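Local coordinates for predicted sugar phosphatases of the HAD superfamily (Cytophaga hutchinsonii, PDB 2HX1), which is a predicted sugar phosphatase of the HAD superfamily, probably hydrolysing phosphate esters with the help of a bound magnesium ion, at residues I86-Y90 against I200-K204; T53-S57 against V166-D170; V137-D141 against I182-A188. All coordinates share one frame. Where two conformers were deposited one is given. Residues are numbered along the deposited sequence.

Contact 1 of 3, residues I86-Y90 against I200-K204; sequences ITKEY and IRFGK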
# COMPACT_ATOMS: atom_id res chain seq x y z
N ILE A 86 -0.50 25.11 12.56
CA ILE A 86 -1.31 24.06 13.11
C ILE A 86 -0.48 23.22 14.06
O ILE A 86 -0.91 22.90 15.18
CB ILE A 86 -1.89 23.10 12.05
CG1 ILE A 86 -2.72 23.85 11.00
CG2 ILE A 86 -2.74 22.04 12.74
CD1 ILE A 86 -3.09 22.98 9.82
N THR A 87 0.72 22.87 13.62
CA THR A 87 1.64 22.09 14.43
C THR A 87 1.89 22.77 15.79
O THR A 87 1.82 22.13 16.81
CB THR A 87 2.98 21.95 13.74
OG1 THR A 87 2.80 21.22 12.53
CG2 THR A 87 3.98 21.24 14.62
N LYS A 88 2.20 24.06 15.75
CA LYS A 88 2.45 24.85 16.93
C LYS A 88 1.28 24.78 17.89
O LYS A 88 1.48 24.57 19.08
CB LYS A 88 2.70 26.32 16.55
CG LYS A 88 3.23 27.20 17.68
CD LYS A 88 4.13 28.32 17.10
CE LYS A 88 4.71 29.25 18.19
NZ LYS A 88 5.60 28.55 19.16
N GLU A 89 0.06 24.98 17.38
CA GLU A 89 -1.13 24.95 18.23
C GLU A 89 -1.38 23.57 18.80
O GLU A 89 -1.90 23.45 19.92
CB GLU A 89 -2.39 25.39 17.47
CG GLU A 89 -2.39 26.87 17.03
N TYR A 90 -1.04 22.53 18.03
CA TYR A 90 -1.20 21.15 18.47
C TYR A 90 -0.26 20.82 19.61
O TYR A 90 -0.68 20.23 20.59
CB TYR A 90 -1.01 20.16 17.33
CG TYR A 90 -1.40 18.74 17.70
CD1 TYR A 90 -0.50 17.90 18.35
CD2 TYR A 90 -2.65 18.25 17.40
CE1 TYR A 90 -0.85 16.58 18.70
CE2 TYR A 90 -3.03 16.96 17.77
CZ TYR A 90 -2.12 16.14 18.41
OH TYR A 90 -2.47 14.85 18.73
N ILE A 200 0.81 11.98 12.18
CA ILE A 200 -0.24 12.99 12.05
C ILE A 200 0.28 13.99 11.04
O ILE A 200 1.35 14.59 11.22
CB ILE A 200 -0.50 13.76 13.36
CG1 ILE A 200 -0.96 12.81 14.50
CG2 ILE A 200 -1.59 14.82 13.12
CD1 ILE A 200 -0.44 13.16 15.89
N ARG A 201 -0.47 14.15 9.96
CA ARG A 201 -0.10 15.06 8.89
C ARG A 201 -1.00 16.30 8.87
O ARG A 201 -2.20 16.18 8.85
CB ARG A 201 -0.21 14.32 7.56
CG ARG A 201 0.99 13.35 7.34
CD ARG A 201 0.77 12.43 6.17
NE ARG A 201 1.93 11.56 5.99
CZ ARG A 201 2.95 11.78 5.16
NH1 ARG A 201 3.00 12.87 4.40
NH2 ARG A 201 3.94 10.89 5.09
N PHE A 202 -0.40 17.49 8.87
CA PHE A 202 -1.15 18.75 8.88
C PHE A 202 -0.99 19.44 7.56
O PHE A 202 0.09 19.39 6.94
CB PHE A 202 -0.65 19.68 9.99
CG PHE A 202 -0.98 19.19 11.41
CD1 PHE A 202 -2.29 18.88 11.76
CD2 PHE A 202 0.00 19.10 12.37
CE1 PHE A 202 -2.61 18.47 13.06
CE2 PHE A 202 -0.31 18.69 13.67
CZ PHE A 202 -1.61 18.37 14.00
N GLY A 203 -2.07 20.08 7.14
CA GLY A 203 -2.06 20.90 5.95
C GLY A 203 -2.94 20.31 4.89
O GLY A 203 -3.59 19.28 5.11
N LYS A 204 -2.91 20.95 3.72
CA LYS A 204 -3.70 20.53 2.57
C LYS A 204 -3.40 19.06 2.30
O LYS A 204 -2.25 18.66 2.37
CB LYS A 204 -3.35 21.38 1.33
CG LYS A 204 -3.42 22.92 1.54
CD LYS A 204 -2.85 23.68 0.35
CE LYS A 204 -1.33 23.61 0.28
NZ LYS A 204 -0.79 24.56 -0.71
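How a helix settles on the edge of a parallel sheet is illustrated by residues 86-90, part of helix 83-94, lying across strand 199-202. The axes of helix segment 86-90 and strand segment 200-202 pass 9.8 Å apart, with N-to-C directions 132° from each other.

Apolar contact dominates. F202 gives up the most surface, and its ring is touched by three residues of the helix, I86, T87 and, one turn on from I86, Y90. I86 covers one face: its CG2 stands 3.6 Å from the F202 ring centroid and 20° off the normal, a CH-pi contact, while I86 CG2 and F202 CD1 are 3.3 Å apart. I86 CD1 reaches on to the backbone N of G203 at 4.1 Å.

The aromatic component is Y90. Y90 CD2 meets the F202 ring at the edge, 3.6 Å from F202 CZ; the ring planes are inclined at 53°, with centroids 5.5 Å apart, so the pair is oblique. Two residues earlier in the strand, I200 CD1 lies 4.2 Å from Y90 CZ.

Polar groups add little: T87 OG1 comes within 3.5 Å of F202 CD2. Charges are used off this face, where R201 pairs with E192, and K204, just past the strand, forms salt bridges with D20, a magnesium ligand, and D238. K244 of a second subunit packs on I200 and F202.

With shape and hydrophobic burial in place of directed polar bonds, the chemistry implies an apolar seam joining the helix that leads out of the HAD core to the edge strand of the cap-domain sheet.

Contact 2 of 3, residues T53-S57 against V166-D170; sequences TNDAS and VANTD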
# COMPACT_ATOMS: atom_id res chain seq x y z
N THR A 53 0.15 27.32 2.50
CA THR A 53 1.30 26.52 2.20
C THR A 53 1.49 25.45 3.27
O THR A 53 1.24 25.70 4.47
CB THR A 53 2.54 27.42 2.15
OG1 THR A 53 3.71 26.63 1.84
CG2 THR A 53 2.76 28.15 3.47
N ASN A 54 1.91 24.27 2.82
CA ASN A 54 2.31 23.17 3.69
C ASN A 54 3.79 23.24 4.12
O ASN A 54 4.33 22.29 4.65
CB ASN A 54 2.04 21.82 3.00
CG ASN A 54 0.58 21.45 2.98
OD1 ASN A 54 -0.26 22.21 3.49
ND2 ASN A 54 0.25 20.28 2.40
N ASP A 55 4.44 24.37 3.88
CA ASP A 55 5.81 24.59 4.35
C ASP A 55 5.81 25.01 5.83
O ASP A 55 5.47 26.13 6.12
CB ASP A 55 6.45 25.66 3.47
CG ASP A 55 7.92 25.88 3.76
OD1 ASP A 55 8.43 25.43 4.81
OD2 ASP A 55 8.55 26.52 2.90
N ALA A 56 6.18 24.09 6.74
CA ALA A 56 6.31 24.37 8.18
C ALA A 56 7.80 24.40 8.65
O ALA A 56 8.11 24.16 9.81
CB ALA A 56 5.53 23.33 8.96
N SER A 57 8.71 24.72 7.72
CA SER A 57 10.15 24.73 8.03
C SER A 57 10.63 26.09 8.57
O SER A 57 11.79 26.19 8.91
CB SER A 57 11.00 24.39 6.79
OG SER A 57 10.88 25.42 5.82
N VAL A 166 4.17 15.68 11.01
CA VAL A 166 4.87 16.29 9.88
C VAL A 166 3.88 17.13 9.08
O VAL A 166 2.70 16.83 9.07
CB VAL A 166 5.54 15.16 8.97
CG1 VAL A 166 4.46 14.27 8.29
CG2 VAL A 166 6.48 15.78 7.91
N ALA A 167 4.38 18.17 8.40
CA ALA A 167 3.63 18.89 7.36
C ALA A 167 3.44 17.96 6.16
O ALA A 167 4.37 17.25 5.77
CB ALA A 167 4.40 20.12 6.89
N ASN A 168 2.25 18.00 5.57
CA ASN A 168 1.90 17.09 4.48
C ASN A 168 2.50 17.56 3.17
O ASN A 168 1.77 17.85 2.22
CB ASN A 168 0.39 16.98 4.36
CG ASN A 168 -0.03 15.83 3.49
OD1 ASN A 168 0.54 14.75 3.59
ND2 ASN A 168 -1.01 16.04 2.63
N THR A 169 3.82 17.62 3.10
CA THR A 169 4.45 18.14 1.89
C THR A 169 4.43 17.02 0.86
O THR A 169 4.11 15.86 1.16
CB THR A 169 5.91 18.62 2.15
OG1 THR A 169 6.79 17.50 2.25
CG2 THR A 169 6.03 19.50 3.43
N ASP A 170 4.75 17.38 -0.38
CA ASP A 170 4.96 16.39 -1.42
C ASP A 170 6.12 15.53 -0.93
O ASP A 170 6.91 15.97 -0.11
CB ASP A 170 5.31 17.09 -2.75
CG ASP A 170 4.18 18.04 -3.26
OD1 ASP A 170 2.99 17.63 -3.23
OD2 ASP A 170 4.51 19.17 -3.73
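N54 shows how one side chain can serve two connections at once. It loses more surface here than any other residue, and its amide ND2 donates to the backbone O of N168 (2.9 Å), the sole hydrogen bond between residues 53-57 and 166-170; its OD1 accepts from the backbone N of K204. The N54 carbonyl O, meanwhile, rests 3.1 Å from A167 CB and 3.5 Å from T169 CG2.

A167, at the end of strand 164-167, contributes only a methyl group, which also meets A56, CB to CB at 4.0 Å. N168 is the centre of an inverse gamma turn, which presents its carbonyl to N54; its own ND2 reaches the backbone O of K204.

Within residues 53-57, D55 OD1 accepts from S57 N in an Asx turn.

The loop follows core strand 48-53, where T53 occupies the position expected for the second HAD motif. A HEPES molecule, probably from the crystallisation liquor, is hydrogen-bonded to D170 N, and the magnesium ion is about 8 Å from the N54 side chain. This is consistent with the core-cap junction at the active-site cleft of a capped HAD phosphatase.

Contact 3 of 3, residues V137-D141 against I182-A188; sequences VLLDD and IAIGGVA. With EDO (1,2-ethanediol), chain N.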
# COMPACT_ATOMS: atom_id res chain seq x y z
N VAL A 137 8.58 15.93 16.03
CA VAL A 137 8.19 16.68 14.81
C VAL A 137 9.22 16.58 13.70
O VAL A 137 10.41 16.71 13.94
CB VAL A 137 7.89 18.15 15.13
CG1 VAL A 137 6.76 18.19 16.08
CG2 VAL A 137 9.10 18.85 15.76
N LEU A 138 8.75 16.32 12.49
CA LEU A 138 9.57 16.35 11.28
C LEU A 138 9.41 17.72 10.57
O LEU A 138 8.30 18.10 10.20
CB LEU A 138 9.21 15.17 10.36
CG LEU A 138 10.12 13.93 10.49
CD1 LEU A 138 10.25 13.57 11.96
CD2 LEU A 138 9.59 12.76 9.68
N LEU A 139 10.51 18.47 10.46
CA LEU A 139 10.43 19.90 10.05
C LEU A 139 11.17 20.21 8.74
O LEU A 139 10.74 21.09 7.98
CB LEU A 139 11.00 20.81 11.14
CG LEU A 139 10.30 20.80 12.51
CD1 LEU A 139 11.19 21.50 13.49
CD2 LEU A 139 8.93 21.50 12.43
N ASP A 140 12.30 19.55 8.53
CA ASP A 140 13.17 19.84 7.38
C ASP A 140 13.97 18.57 7.03
O ASP A 140 14.34 17.82 7.91
CB ASP A 140 14.09 21.02 7.72
CG ASP A 140 14.70 21.68 6.50
OD1 ASP A 140 15.48 21.03 5.79
OD2 ASP A 140 14.44 22.88 6.25
N ASP A 141 14.20 18.31 5.75
CA ASP A 141 15.01 17.17 5.32
C ASP A 141 16.51 17.36 5.62
O ASP A 141 17.27 16.38 5.74
CB ASP A 141 14.80 16.88 3.83
CG ASP A 141 15.20 18.06 2.95
OD1 ASP A 141 14.47 19.06 2.99
OD2 ASP A 141 16.22 17.98 2.23
N ILE A 182 14.32 14.65 -1.80
CA ILE A 182 13.33 14.10 -0.89
C ILE A 182 12.99 15.19 0.13
O ILE A 182 13.90 15.77 0.75
CB ILE A 182 13.86 12.84 -0.21
CG1 ILE A 182 14.17 11.76 -1.25
CG2 ILE A 182 12.86 12.30 0.77
CD1 ILE A 182 15.03 10.63 -0.70
N ALA A 183 11.70 15.48 0.28
CA ALA A 183 11.19 16.52 1.18
C ALA A 183 10.87 15.89 2.50
O ALA A 183 10.88 14.67 2.63
CB ALA A 183 9.95 17.20 0.62
N ILE A 184 10.58 16.73 3.49
CA ILE A 184 10.34 16.23 4.86
C ILE A 184 9.13 15.26 4.90
O ILE A 184 9.15 14.24 5.61
CB ILE A 184 10.27 17.39 5.88
CG1 ILE A 184 10.39 16.85 7.31
CG2 ILE A 184 8.99 18.29 5.66
CD1 ILE A 184 11.74 16.07 7.62
N GLY A 185 8.11 15.54 4.08
CA GLY A 185 6.96 14.63 3.97
C GLY A 185 7.37 13.30 3.44
O GLY A 185 6.81 12.26 3.80
N GLY A 186 8.36 13.32 2.56
CA GLY A 186 8.90 12.10 1.97
C GLY A 186 9.69 11.32 2.99
O GLY A 186 9.63 10.11 3.03
N VAL A 187 10.43 12.02 3.83
CA VAL A 187 11.12 11.37 4.95
C VAL A 187 10.11 10.65 5.86
O VAL A 187 10.37 9.53 6.31
CB VAL A 187 11.98 12.38 5.74
CG1 VAL A 187 12.57 11.74 7.03
CG2 VAL A 187 13.08 12.89 4.87
N ALA A 188 8.99 11.30 6.18
CA ALA A 188 7.94 10.66 6.96
C ALA A 188 7.43 9.43 6.21
O ALA A 188 7.28 8.38 6.81
CB ALA A 188 6.78 11.65 7.23
C1 EDO N . 16.65 23.61 1.51
O1 EDO N . 16.26 22.70 0.46
C2 EDO N . 15.80 23.37 2.74
O2 EDO N . 15.22 22.05 2.72
O HOH W 1 16.57 15.59 0.83
O HOH W 2 11.58 19.51 3.06
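In the parallel alpha/beta cap domain of this HAD protein, residues 137-141 run off the end of strand 133-138 and bring their loop up to the start of helix 184-195. The nearest CA atoms are those of D141 and I184, 4.8 Å apart. A183 holds the N-cap position, and its carbonyl O accepts from V187 N at 2.9 Å.

Side-chain packing follows the familiar principle of a helix laid on one face of a sheet. I184 has the largest covered area: its CG1 lies 3.7 Å from L138 CB, and its CD1 fits against the D140 carbonyl O at 3.1 Å. L138 points toward the helix and spreads along it, its CD2 meeting V187 CG1 at 4.1 Å and A188 CB at 3.9 Å. The CA-to-CB bond of L139 points away from the helix segment, and its side chain packs on Y102 and L112.

Past the strand the chemistry turns polar. D140 OD1 accepts from E142 N and, at 3.2 Å, from O2 of a 1,2-ethanediol probably from the crystallisation liquor; D141 OD2 is hydrogen-bonded to Y173 OH. F147 of a third subunit packs on D141.

Two waters bridge the gap: one donates to D141 OD2 (2.8 Å) and I182 O (2.7 Å), while the other donates to D141 OD1 at 2.9 Å and accepts from I184 N at 3.0 Å.

Seen together, the three contacts follow neighbouring strands of the cap sheet, 199-202, 164-167 and 133-138, and their chemistry changes with place. Contacts 1 and 3 are buried: helix on strand, largely aromatic, in one; a strand end and its loop against a helix start, aliphatic with a watery margin, in the other. Contact 2, nearest the chain centre, is only partly buried, with a directed amide hydrogen bond and the smallest buried area. Probable hydrogen bonds tie it to both others: F202 O to N168 N (2.9 Å) and T169 OG1 to G185 N (3.0 Å). Contact 2 joins core loop to cap, contact 1 packs the connecting helix on the cap sheet, and contact 3 stays within the cap.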